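Local coordinates for protein transmembrane oligosaccharyl transferase, putative (Archaeoglobus fulgidus, PDB 3VGP) that forms the C-terminal globular domain of a putative membrane-bound oligosaccharyl transferase of the AglB family, a mixed helix-and-sheet domain, at residues 6-11 with 90-95; 68-73 with 106-111; 94-99 with 135-140; 139-144 with 157-162. The protein carries 1 engineered substitution. All coordinates share one frame; numbering follows the deposited sequence.

Interaction 1: 6-11 with 90-95; sequences EDWKEA and VTADEI
W8 and A92 are the closest backbone pair, their CA atoms 8.9 Å apart, where the first turns of helix 6-20 pass the end of strand 88-91. This is helix-on-sheet packing in a mixed α/β domain: the helix packs against one side of the mixed sheet, and the large indole of W8 spans the gap between the two backbones. Its six-membered ring does most of the work. CZ3 rests 3.4 Å from V90 CG1, a tight contact, and CH2 lies almost as close to the same methyl. The valine and the indole run alongside each other with their tips pointing opposite ways; with CG1 anti to the backbone N (chi1 -172°), the valine turns this one branch to the indole. A branched residue suits the strand, and a broad aromatic suits the gap it has to span. Further along, W8 CZ2 comes 3.7 Å from A92 CB, where a small side chain lets the ring lie close to the chain as it leaves the strand. T91, between them, has its CB directed away from the helix, and its hydroxyl bonds H137. E94 borders the indole's polar end, with its carboxylate plane 43° from the ring plane. Its OE2 makes a salt bridge to K104, which probably explains a charged residue here, while its OE1 stands 3.4 Å from W8 NE1.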
# COMPACT_ATOMS: atom_id res chain seq x y z
N GLU A 6 -16.90 2.47 2.38
CA GLU A 6 -17.40 1.14 2.67
C GLU A 6 -16.50 0.07 2.06
O GLU A 6 -16.27 -0.98 2.67
CB GLU A 6 -18.83 0.99 2.15
CG GLU A 6 -19.82 0.57 3.22
CD GLU A 6 -19.63 1.33 4.51
OE1 GLU A 6 -19.56 2.58 4.47
OE2 GLU A 6 -19.54 0.68 5.58
N ASP A 7 -15.99 0.34 0.86
CA ASP A 7 -15.12 -0.62 0.20
C ASP A 7 -13.85 -0.82 1.02
O ASP A 7 -13.34 -1.93 1.13
CB ASP A 7 -14.74 -0.15 -1.20
CG ASP A 7 -15.92 -0.16 -2.15
OD1 ASP A 7 -16.74 -1.10 -2.07
OD2 ASP A 7 -16.01 0.75 -3.00
N TRP A 8 -13.32 0.27 1.58
CA TRP A 8 -12.11 0.17 2.38
C TRP A 8 -12.38 -0.61 3.66
O TRP A 8 -11.58 -1.46 4.05
CB TRP A 8 -11.56 1.56 2.72
CG TRP A 8 -10.56 2.05 1.73
CD1 TRP A 8 -10.74 3.02 0.79
CD2 TRP A 8 -9.21 1.59 1.58
NE1 TRP A 8 -9.58 3.19 0.05
CE2 TRP A 8 -8.63 2.32 0.52
CE3 TRP A 8 -8.44 0.62 2.23
CZ2 TRP A 8 -7.32 2.11 0.10
CZ3 TRP A 8 -7.13 0.41 1.81
CH2 TRP A 8 -6.58 1.16 0.76
N LYS A 9 -13.50 -0.31 4.32
CA LYS A 9 -13.84 -1.00 5.55
C LYS A 9 -14.02 -2.49 5.29
O LYS A 9 -13.59 -3.32 6.10
CB LYS A 9 -15.12 -0.41 6.16
CG LYS A 9 -14.92 0.99 6.74
CD LYS A 9 -16.21 1.52 7.37
CE LYS A 9 -15.99 2.89 8.00
NZ LYS A 9 -17.24 3.43 8.60
N GLU A 10 -14.65 -2.82 4.17
CA GLU A 10 -14.88 -4.20 3.76
C GLU A 10 -13.55 -4.91 3.48
O GLU A 10 -13.34 -6.05 3.90
CB GLU A 10 -15.72 -4.26 2.49
CG GLU A 10 -17.21 -4.45 2.69
CD GLU A 10 -17.94 -4.61 1.37
OE1 GLU A 10 -18.14 -3.60 0.66
OE2 GLU A 10 -18.29 -5.76 1.03
N ALA A 11 -12.67 -4.23 2.76
CA ALA A 11 -11.37 -4.80 2.42
C ALA A 11 -10.60 -5.07 3.71
O ALA A 11 -10.00 -6.14 3.87
CB ALA A 11 -10.60 -3.83 1.53
N VAL A 90 -2.34 -3.04 -0.41
CA VAL A 90 -3.63 -2.58 -0.90
C VAL A 90 -3.54 -1.28 -1.67
O VAL A 90 -2.88 -0.34 -1.23
CB VAL A 90 -4.62 -2.38 0.27
CG1 VAL A 90 -6.02 -2.11 -0.26
CG2 VAL A 90 -4.61 -3.61 1.17
N THR A 91 -4.20 -1.23 -2.82
CA THR A 91 -4.21 -0.04 -3.66
C THR A 91 -5.66 0.40 -3.90
O THR A 91 -6.60 -0.29 -3.51
CB THR A 91 -3.53 -0.29 -5.04
OG1 THR A 91 -4.28 -1.25 -5.79
CG2 THR A 91 -2.11 -0.81 -4.84
N ALA A 92 -5.83 1.57 -4.51
CA ALA A 92 -7.15 2.11 -4.81
C ALA A 92 -6.96 3.22 -5.82
O ALA A 92 -5.86 3.75 -5.97
CB ALA A 92 -7.81 2.66 -3.54
N ASP A 93 -8.03 3.60 -6.53
CA ASP A 93 -7.89 4.65 -7.53
C ASP A 93 -7.31 5.93 -6.94
O ASP A 93 -6.51 6.61 -7.59
CB ASP A 93 -9.23 4.99 -8.19
CG ASP A 93 -9.72 3.91 -9.13
OD1 ASP A 93 -8.91 3.07 -9.56
OD2 ASP A 93 -10.94 3.91 -9.45
N GLU A 94 -7.71 6.25 -5.72
CA GLU A 94 -7.26 7.48 -5.05
C GLU A 94 -5.75 7.70 -4.97
O GLU A 94 -5.31 8.85 -4.95
CB GLU A 94 -7.85 7.57 -3.64
CG GLU A 94 -7.37 6.48 -2.68
CD GLU A 94 -7.82 6.72 -1.25
OE1 GLU A 94 -7.48 5.89 -0.38
OE2 GLU A 94 -8.50 7.74 -1.00
N ILE A 95 -4.95 6.64 -4.91
CA ILE A 95 -3.51 6.85 -4.82
C ILE A 95 -2.81 6.80 -6.17
O ILE A 95 -1.57 6.81 -6.25
CB ILE A 95 -2.83 5.85 -3.84
CG1 ILE A 95 -2.99 4.40 -4.31
CG2 ILE A 95 -3.44 5.99 -2.46
CD1 ILE A 95 -2.18 3.41 -3.49

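Interaction 2: 68-73 with 106-111; sequences FFTAKS and PAIMRI
I108 of helix 105-111 meets F69, at the end of helix 58-69, and its neighbour T70 in a buried contact of this α/β domain. The backbones come nearest between T70 and M109, whose CA atoms are 6.8 Å apart. Followed outward, the I108 side chain divides at CB, which points toward the other segment, and each branch finds a different neighbour. With chi1 at -72°, CG1 lies beside the backbone N and CG2 anti to it, so that CG2 reaches T70 CG2 at 3.8 Å, the two side chains passing antiparallel. CG1 takes the longer arm away from that methyl contact and carries CD1 to the F69 ring, where it lies 4.4 Å from CD2, a looser touch. The same CD1 also packs on I95, from the turn after strand 88-91, so a β-branched residue with one short and one long arm serves two directions at once. W38, within the WWDYG motif of this family, also touches I108. T70 suits a junction of this kind because its two branches differ. OG1 bonds back to the carbonyl oxygen of A66, one helical turn earlier, which satisfies the buried hydroxyl, and the methyl faces the apolar side chains I108 and M109. Besides I108, T70 CG2 lies 4.3 Å from CA of M109, a selenomethionine, and equally far from its CG.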
# COMPACT_ATOMS: atom_id res chain seq x y z
N PHE A 68 7.74 2.08 -1.25
CA PHE A 68 7.29 0.88 -1.94
C PHE A 68 6.52 1.24 -3.21
O PHE A 68 6.84 0.75 -4.29
CB PHE A 68 6.39 0.06 -1.00
CG PHE A 68 5.75 -1.14 -1.66
CD1 PHE A 68 6.36 -2.38 -1.60
CD2 PHE A 68 4.54 -1.02 -2.32
CE1 PHE A 68 5.78 -3.49 -2.20
CE2 PHE A 68 3.94 -2.12 -2.93
CZ PHE A 68 4.57 -3.36 -2.86
N PHE A 69 5.53 2.11 -3.07
CA PHE A 69 4.71 2.49 -4.21
C PHE A 69 5.47 3.24 -5.30
O PHE A 69 5.21 3.02 -6.49
CB PHE A 69 3.50 3.32 -3.75
CG PHE A 69 2.44 2.50 -3.05
CD1 PHE A 69 2.04 1.26 -3.56
CD2 PHE A 69 1.81 2.98 -1.90
CE1 PHE A 69 1.04 0.51 -2.93
CE2 PHE A 69 0.81 2.24 -1.26
CZ PHE A 69 0.43 1.00 -1.78
N THR A 70 6.42 4.09 -4.91
CA THR A 70 7.19 4.85 -5.90
C THR A 70 8.40 4.12 -6.47
O THR A 70 9.10 4.66 -7.34
CB THR A 70 7.65 6.21 -5.31
OG1 THR A 70 8.45 5.99 -4.13
CG2 THR A 70 6.45 7.06 -4.94
N ALA A 71 8.66 2.90 -6.01
CA ALA A 71 9.79 2.13 -6.52
C ALA A 71 9.61 1.90 -8.02
O ALA A 71 8.50 1.68 -8.49
CB ALA A 71 9.89 0.80 -5.80
N LYS A 72 10.72 1.96 -8.76
CA LYS A 72 10.68 1.74 -10.20
C LYS A 72 10.94 0.27 -10.54
O LYS A 72 10.56 -0.20 -11.61
CB LYS A 72 11.73 2.62 -10.89
CG LYS A 72 11.42 4.11 -10.85
CD LYS A 72 10.17 4.42 -11.67
CE LYS A 72 9.81 5.90 -11.62
NZ LYS A 72 10.89 6.77 -12.17
N SER A 73 11.57 -0.45 -9.62
CA SER A 73 11.86 -1.86 -9.83
C SER A 73 11.18 -2.71 -8.77
O SER A 73 11.15 -2.35 -7.60
CB SER A 73 13.37 -2.12 -9.79
OG SER A 73 13.88 -2.08 -8.47
N PRO A 106 0.65 12.60 -5.38
CA PRO A 106 1.67 13.62 -5.16
C PRO A 106 2.14 13.60 -3.69
O PRO A 106 3.32 13.80 -3.41
CB PRO A 106 0.94 14.91 -5.52
CG PRO A 106 0.03 14.46 -6.64
CD PRO A 106 -0.53 13.16 -6.07
N ALA A 107 1.21 13.36 -2.77
CA ALA A 107 1.53 13.30 -1.35
C ALA A 107 2.47 12.12 -1.11
O ALA A 107 3.43 12.22 -0.36
CB ALA A 107 0.26 13.14 -0.52
N ILE A 108 2.17 11.00 -1.76
CA ILE A 108 3.00 9.81 -1.62
C ILE A 108 4.41 10.13 -2.12
O ILE A 108 5.40 9.79 -1.46
CB ILE A 108 2.41 8.63 -2.44
CG1 ILE A 108 1.15 8.11 -1.74
CG2 ILE A 108 3.44 7.52 -2.59
CD1 ILE A 108 0.38 7.05 -2.53
N MSE A 109 4.51 10.79 -3.26
CA MSE A 109 5.80 11.17 -3.81
C MSE A 109 6.59 12.05 -2.84
O MSE A 109 7.79 11.84 -2.65
CB MSE A 109 5.63 11.90 -5.15
CG MSE A 109 5.22 10.99 -6.29
SE MSE A 109 5.34 11.91 -7.99
CE MSE A 109 7.27 11.98 -8.11
N ARG A 110 5.92 13.02 -2.22
CA ARG A 110 6.58 13.91 -1.27
C ARG A 110 7.16 13.13 -0.09
O ARG A 110 8.30 13.36 0.30
CB ARG A 110 5.61 14.97 -0.74
CG ARG A 110 5.09 15.93 -1.79
CD ARG A 110 4.52 17.19 -1.17
NE ARG A 110 3.84 18.02 -2.17
CZ ARG A 110 2.61 17.77 -2.62
NH1 ARG A 110 1.93 16.73 -2.16
NH2 ARG A 110 2.07 18.56 -3.54
N ILE A 111 6.36 12.23 0.47
CA ILE A 111 6.80 11.43 1.61
C ILE A 111 7.98 10.54 1.22
O ILE A 111 8.86 10.26 2.05
CB ILE A 111 5.65 10.56 2.15
CG1 ILE A 111 4.54 11.45 2.71
CG2 ILE A 111 6.16 9.60 3.22
CD1 ILE A 111 4.99 12.34 3.86

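Interaction 3: 94-99 with 135-140; sequences EITMKD and RLHMEN
An ST turn in the loop after strand 88-91 sets T96 against the C-terminal end of helix 132-138, where that helix widens into a π-type turn. The CA atoms of T96 and H137 are 7.9 Å apart, and the two branches of T96 do different jobs. Its hydroxyl closes the turn: OG1 accepts the backbone N-H of K98 at 3.2 Å, with an N-H...O angle of 150°, and also bonds the carbonyl oxygen of D93. With both of these bonds on the loop side, the methyl is what remains for the helix. T96 CG2 lies 3.6 Å from H137 CD2 and 3.9 Å from CG of the same imidazole, the threonine and imidazole side chains lying roughly perpendicular. H137 has CG anti to its backbone N (chi1 -157°), which carries the ring across to the loop, and two bonds then fix its rotation: ND1 to T91 OG1 and NE2 to D93 OD1. A histidine suits this place because both ring nitrogens find oxygens, while its CD2 takes the methyl contact, the methyl lying obliquely to the ring. M138, a selenomethionine, bends its chain round to T96, but the modelled approach of its methyl is too short to be trusted in detail. Around this contact, F128 of helix 121-129 touches both T96 and M138, T91 ties the imidazole to strand 88-91, and the carbonyl oxygen of H137 accepts a hydrogen bond from K157 NZ in strand 156-161.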
# COMPACT_ATOMS: atom_id res chain seq x y z
N GLU A 94 -7.71 6.25 -5.72
CA GLU A 94 -7.26 7.48 -5.05
C GLU A 94 -5.75 7.70 -4.97
O GLU A 94 -5.31 8.85 -4.95
CB GLU A 94 -7.85 7.57 -3.64
CG GLU A 94 -7.37 6.48 -2.68
CD GLU A 94 -7.82 6.72 -1.25
OE1 GLU A 94 -7.48 5.89 -0.38
OE2 GLU A 94 -8.50 7.74 -1.00
N ILE A 95 -4.95 6.64 -4.91
CA ILE A 95 -3.51 6.85 -4.82
C ILE A 95 -2.81 6.80 -6.17
O ILE A 95 -1.57 6.81 -6.25
CB ILE A 95 -2.83 5.85 -3.84
CG1 ILE A 95 -2.99 4.40 -4.31
CG2 ILE A 95 -3.44 5.99 -2.46
CD1 ILE A 95 -2.18 3.41 -3.49
N THR A 96 -3.60 6.75 -7.24
CA THR A 96 -3.06 6.70 -8.59
C THR A 96 -3.33 8.03 -9.30
O THR A 96 -3.97 8.92 -8.74
CB THR A 96 -3.71 5.59 -9.42
OG1 THR A 96 -5.02 6.00 -9.84
CG2 THR A 96 -3.82 4.31 -8.59
N MSE A 97 -2.83 8.16 -10.52
CA MSE A 97 -3.02 9.39 -11.29
C MSE A 97 -4.25 9.34 -12.20
O MSE A 97 -4.28 10.00 -13.23
CB MSE A 97 -1.77 9.70 -12.10
CG MSE A 97 -0.60 10.21 -11.26
SE MSE A 97 -0.99 11.85 -10.29
CE MSE A 97 -0.96 13.08 -11.78
N LYS A 98 -5.25 8.57 -11.80
CA LYS A 98 -6.48 8.46 -12.58
C LYS A 98 -7.08 9.85 -12.77
O LYS A 98 -7.50 10.22 -13.87
CB LYS A 98 -7.48 7.55 -11.86
CG LYS A 98 -8.84 7.42 -12.53
CD LYS A 98 -9.71 6.40 -11.79
CE LYS A 98 -11.10 6.26 -12.41
NZ LYS A 98 -11.96 7.45 -12.17
N ASP A 99 -7.10 10.62 -11.69
CA ASP A 99 -7.62 11.98 -11.72
C ASP A 99 -6.57 12.90 -11.12
O ASP A 99 -6.33 12.87 -9.92
CB ASP A 99 -8.90 12.07 -10.89
CG ASP A 99 -9.60 13.41 -11.04
OD1 ASP A 99 -8.90 14.44 -11.20
OD2 ASP A 99 -10.85 13.44 -10.97
N ARG A 135 2.19 -0.90 -11.98
CA ARG A 135 2.13 -2.31 -12.31
C ARG A 135 1.17 -3.09 -11.43
O ARG A 135 0.68 -4.15 -11.83
CB ARG A 135 3.53 -2.92 -12.26
CG ARG A 135 4.28 -2.76 -13.58
CD ARG A 135 5.76 -2.97 -13.41
NE ARG A 135 6.39 -1.78 -12.84
CZ ARG A 135 7.65 -1.74 -12.43
NH1 ARG A 135 8.42 -2.82 -12.51
NH2 ARG A 135 8.15 -0.62 -11.93
N LEU A 136 0.90 -2.58 -10.24
CA LEU A 136 -0.05 -3.24 -9.35
C LEU A 136 -1.48 -2.87 -9.76
O LEU A 136 -2.23 -3.69 -10.28
CB LEU A 136 0.17 -2.83 -7.89
CG LEU A 136 1.39 -3.38 -7.17
CD1 LEU A 136 1.63 -2.64 -5.86
CD2 LEU A 136 1.18 -4.86 -6.90
N HIS A 137 -1.83 -1.60 -9.56
CA HIS A 137 -3.17 -1.13 -9.83
C HIS A 137 -3.63 -1.06 -11.28
O HIS A 137 -4.77 -1.42 -11.59
CB HIS A 137 -3.37 0.24 -9.18
CG HIS A 137 -4.80 0.58 -8.91
ND1 HIS A 137 -5.49 0.07 -7.84
CD2 HIS A 137 -5.67 1.38 -9.58
CE1 HIS A 137 -6.73 0.54 -7.86
NE2 HIS A 137 -6.86 1.33 -8.91
N MSE A 138 -2.77 -0.58 -12.17
CA MSE A 138 -3.15 -0.45 -13.58
C MSE A 138 -3.09 -1.76 -14.36
O MSE A 138 -3.83 -1.93 -15.33
CB MSE A 138 -2.27 0.58 -14.29
CG MSE A 138 -2.11 1.91 -13.59
SE MSE A 138 -3.72 2.65 -12.84
CE MSE A 138 -3.10 2.74 -11.04
N GLU A 139 -2.21 -2.68 -13.95
CA GLU A 139 -2.07 -3.95 -14.66
C GLU A 139 -2.41 -5.17 -13.83
O GLU A 139 -2.15 -6.30 -14.25
CB GLU A 139 -0.63 -4.11 -15.17
CG GLU A 139 -0.11 -2.95 -15.98
CD GLU A 139 1.23 -3.25 -16.63
OE1 GLU A 139 2.06 -3.94 -16.00
OE2 GLU A 139 1.46 -2.79 -17.77
N ASN A 140 -2.99 -4.96 -12.65
CA ASN A 140 -3.36 -6.05 -11.75
C ASN A 140 -2.22 -7.03 -11.47
O ASN A 140 -2.43 -8.23 -11.31
CB ASN A 140 -4.58 -6.81 -12.29
CG ASN A 140 -5.87 -6.02 -12.17
OD1 ASN A 140 -5.99 -5.16 -11.30
ND2 ASN A 140 -6.84 -6.32 -13.02

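Interaction 4: 139-144 with 157-162; sequences ENAENL and KIFEVV
K157 and F159 of strand 156-161 meet N140 and A141, which form the corner of a type I' β turn, E139 to E142, linking helix 132-138 to the β hairpin of strands 147-153 and 156-161. Taking the strand in order, K157 comes first. Its chain is extended beyond CG, so the ammonium group arrives at the turn, where NZ donates to N140 OD1 at 2.7 Å. The C=O...NZ angle is 140°, with the donor tilted 25° from the carbonyl plane. NZ bonds the H137 carbonyl as well, so a long lysine chain, held at NZ by two acceptors, joins the last turn of the helix to the loop that follows. I158 belongs to the opposite face of the sheet. F159 returns to the near side: its CE1 approaches A141 CB at 3.7 Å, and the ring meets N140 C, 3.9 Å from CE1, with its edge. Beyond it, E160 pairs with R87, and V161 packs on helix 74-84. The residues suit the turn in part: asparagine readily adopts the left-handed backbone conformation found at N140, whereas alanine does so less often. A bond within the loop spans the turn, N143 ND2 to E139 OE1 at 2.7 Å, meeting the oxygen from above the carboxylate plane.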
# COMPACT_ATOMS: atom_id res chain seq x y z
N GLU A 139 -2.21 -2.68 -13.95
CA GLU A 139 -2.07 -3.95 -14.66
C GLU A 139 -2.41 -5.17 -13.83
O GLU A 139 -2.15 -6.30 -14.25
CB GLU A 139 -0.63 -4.11 -15.17
CG GLU A 139 -0.11 -2.95 -15.98
CD GLU A 139 1.23 -3.25 -16.63
OE1 GLU A 139 2.06 -3.94 -16.00
OE2 GLU A 139 1.46 -2.79 -17.77
N ASN A 140 -2.99 -4.96 -12.65
CA ASN A 140 -3.36 -6.05 -11.75
C ASN A 140 -2.22 -7.03 -11.47
O ASN A 140 -2.43 -8.23 -11.31
CB ASN A 140 -4.58 -6.81 -12.29
CG ASN A 140 -5.87 -6.02 -12.17
OD1 ASN A 140 -5.99 -5.16 -11.30
ND2 ASN A 140 -6.84 -6.32 -13.02
N ALA A 141 -1.00 -6.50 -11.41
CA ALA A 141 0.20 -7.29 -11.13
C ALA A 141 0.48 -8.38 -12.16
O ALA A 141 1.19 -9.34 -11.87
CB ALA A 141 0.10 -7.91 -9.73
N GLU A 142 -0.07 -8.24 -13.36
CA GLU A 142 0.15 -9.24 -14.39
C GLU A 142 1.62 -9.38 -14.74
O GLU A 142 2.09 -10.47 -15.08
CB GLU A 142 -0.65 -8.89 -15.64
N ASN A 143 2.36 -8.28 -14.64
CA ASN A 143 3.78 -8.27 -14.96
C ASN A 143 4.68 -8.22 -13.73
O ASN A 143 5.83 -7.82 -13.81
CB ASN A 143 4.10 -7.09 -15.88
CG ASN A 143 3.31 -7.13 -17.16
OD1 ASN A 143 3.09 -8.20 -17.72
ND2 ASN A 143 2.86 -5.97 -17.62
N LEU A 144 4.13 -8.63 -12.59
CA LEU A 144 4.89 -8.66 -11.34
C LEU A 144 4.98 -10.11 -10.89
O LEU A 144 3.98 -10.82 -10.88
CB LEU A 144 4.18 -7.83 -10.27
CG LEU A 144 4.12 -6.32 -10.51
CD1 LEU A 144 3.31 -5.66 -9.41
CD2 LEU A 144 5.52 -5.75 -10.57
N LYS A 157 -8.01 -2.67 -4.34
CA LYS A 157 -7.44 -3.95 -4.74
C LYS A 157 -6.49 -4.50 -3.68
O LYS A 157 -5.63 -3.77 -3.18
CB LYS A 157 -6.70 -3.81 -6.07
CG LYS A 157 -7.56 -3.31 -7.22
CD LYS A 157 -6.79 -3.27 -8.53
CE LYS A 157 -7.67 -2.71 -9.65
NZ LYS A 157 -6.99 -2.72 -10.97
N ILE A 158 -6.66 -5.77 -3.35
CA ILE A 158 -5.81 -6.42 -2.35
C ILE A 158 -4.87 -7.40 -3.05
O ILE A 158 -5.31 -8.30 -3.75
CB ILE A 158 -6.65 -7.19 -1.31
CG1 ILE A 158 -7.56 -6.22 -0.56
CG2 ILE A 158 -5.73 -7.90 -0.31
CD1 ILE A 158 -8.48 -6.88 0.44
N PHE A 159 -3.57 -7.18 -2.86
CA PHE A 159 -2.55 -8.03 -3.46
C PHE A 159 -1.86 -8.82 -2.36
O PHE A 159 -1.59 -8.29 -1.29
CB PHE A 159 -1.50 -7.16 -4.17
CG PHE A 159 -2.05 -6.39 -5.34
CD1 PHE A 159 -2.02 -6.93 -6.62
CD2 PHE A 159 -2.60 -5.12 -5.16
CE1 PHE A 159 -2.53 -6.22 -7.70
CE2 PHE A 159 -3.11 -4.41 -6.23
CZ PHE A 159 -3.08 -4.95 -7.51
N GLU A 160 -1.58 -10.09 -2.63
CA GLU A 160 -0.88 -10.90 -1.65
C GLU A 160 0.57 -11.01 -2.09
O GLU A 160 0.87 -11.16 -3.27
CB GLU A 160 -1.51 -12.30 -1.55
CG GLU A 160 -0.86 -13.20 -0.51
CD GLU A 160 -1.69 -14.44 -0.21
OE1 GLU A 160 -2.19 -15.06 -1.17
OE2 GLU A 160 -1.83 -14.79 0.98
N VAL A 161 1.48 -10.90 -1.13
CA VAL A 161 2.90 -11.01 -1.42
C VAL A 161 3.21 -12.49 -1.59
O VAL A 161 2.95 -13.30 -0.70
CB VAL A 161 3.73 -10.44 -0.27
CG1 VAL A 161 5.21 -10.58 -0.58
CG2 VAL A 161 3.37 -8.98 -0.06
N VAL A 162 3.77 -12.85 -2.74
CA VAL A 162 4.11 -14.24 -3.03
C VAL A 162 5.38 -14.63 -2.30
O VAL A 162 6.45 -14.09 -2.57
CB VAL A 162 4.30 -14.46 -4.54
CG1 VAL A 162 4.62 -15.91 -4.83
CG2 VAL A 162 3.06 -14.02 -5.29

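From the N terminus, the chain opens interaction 1 at helix 6-20 and closes it 79 residues later at the end of strand 88-91. Before that closure interaction 2 begins at 68-73, and it closes at 106-111, so the two loops cross rather than nest. Interaction 3 starts where interaction 1 ends, sharing E94 and I95, and crosses interaction 2 before closing on helix 132-138. Interaction 4 then starts on the shared residues E139 and N140 and closes a short loop that contains strand 147-153. Interactions 1 and 4 both reach the sheet, where strands 88-91 and 156-161 are neighbours; interaction 3 links them through the loop after 88-91 and helix 132-138, while interaction 2 joins helices 58-69 and 105-111.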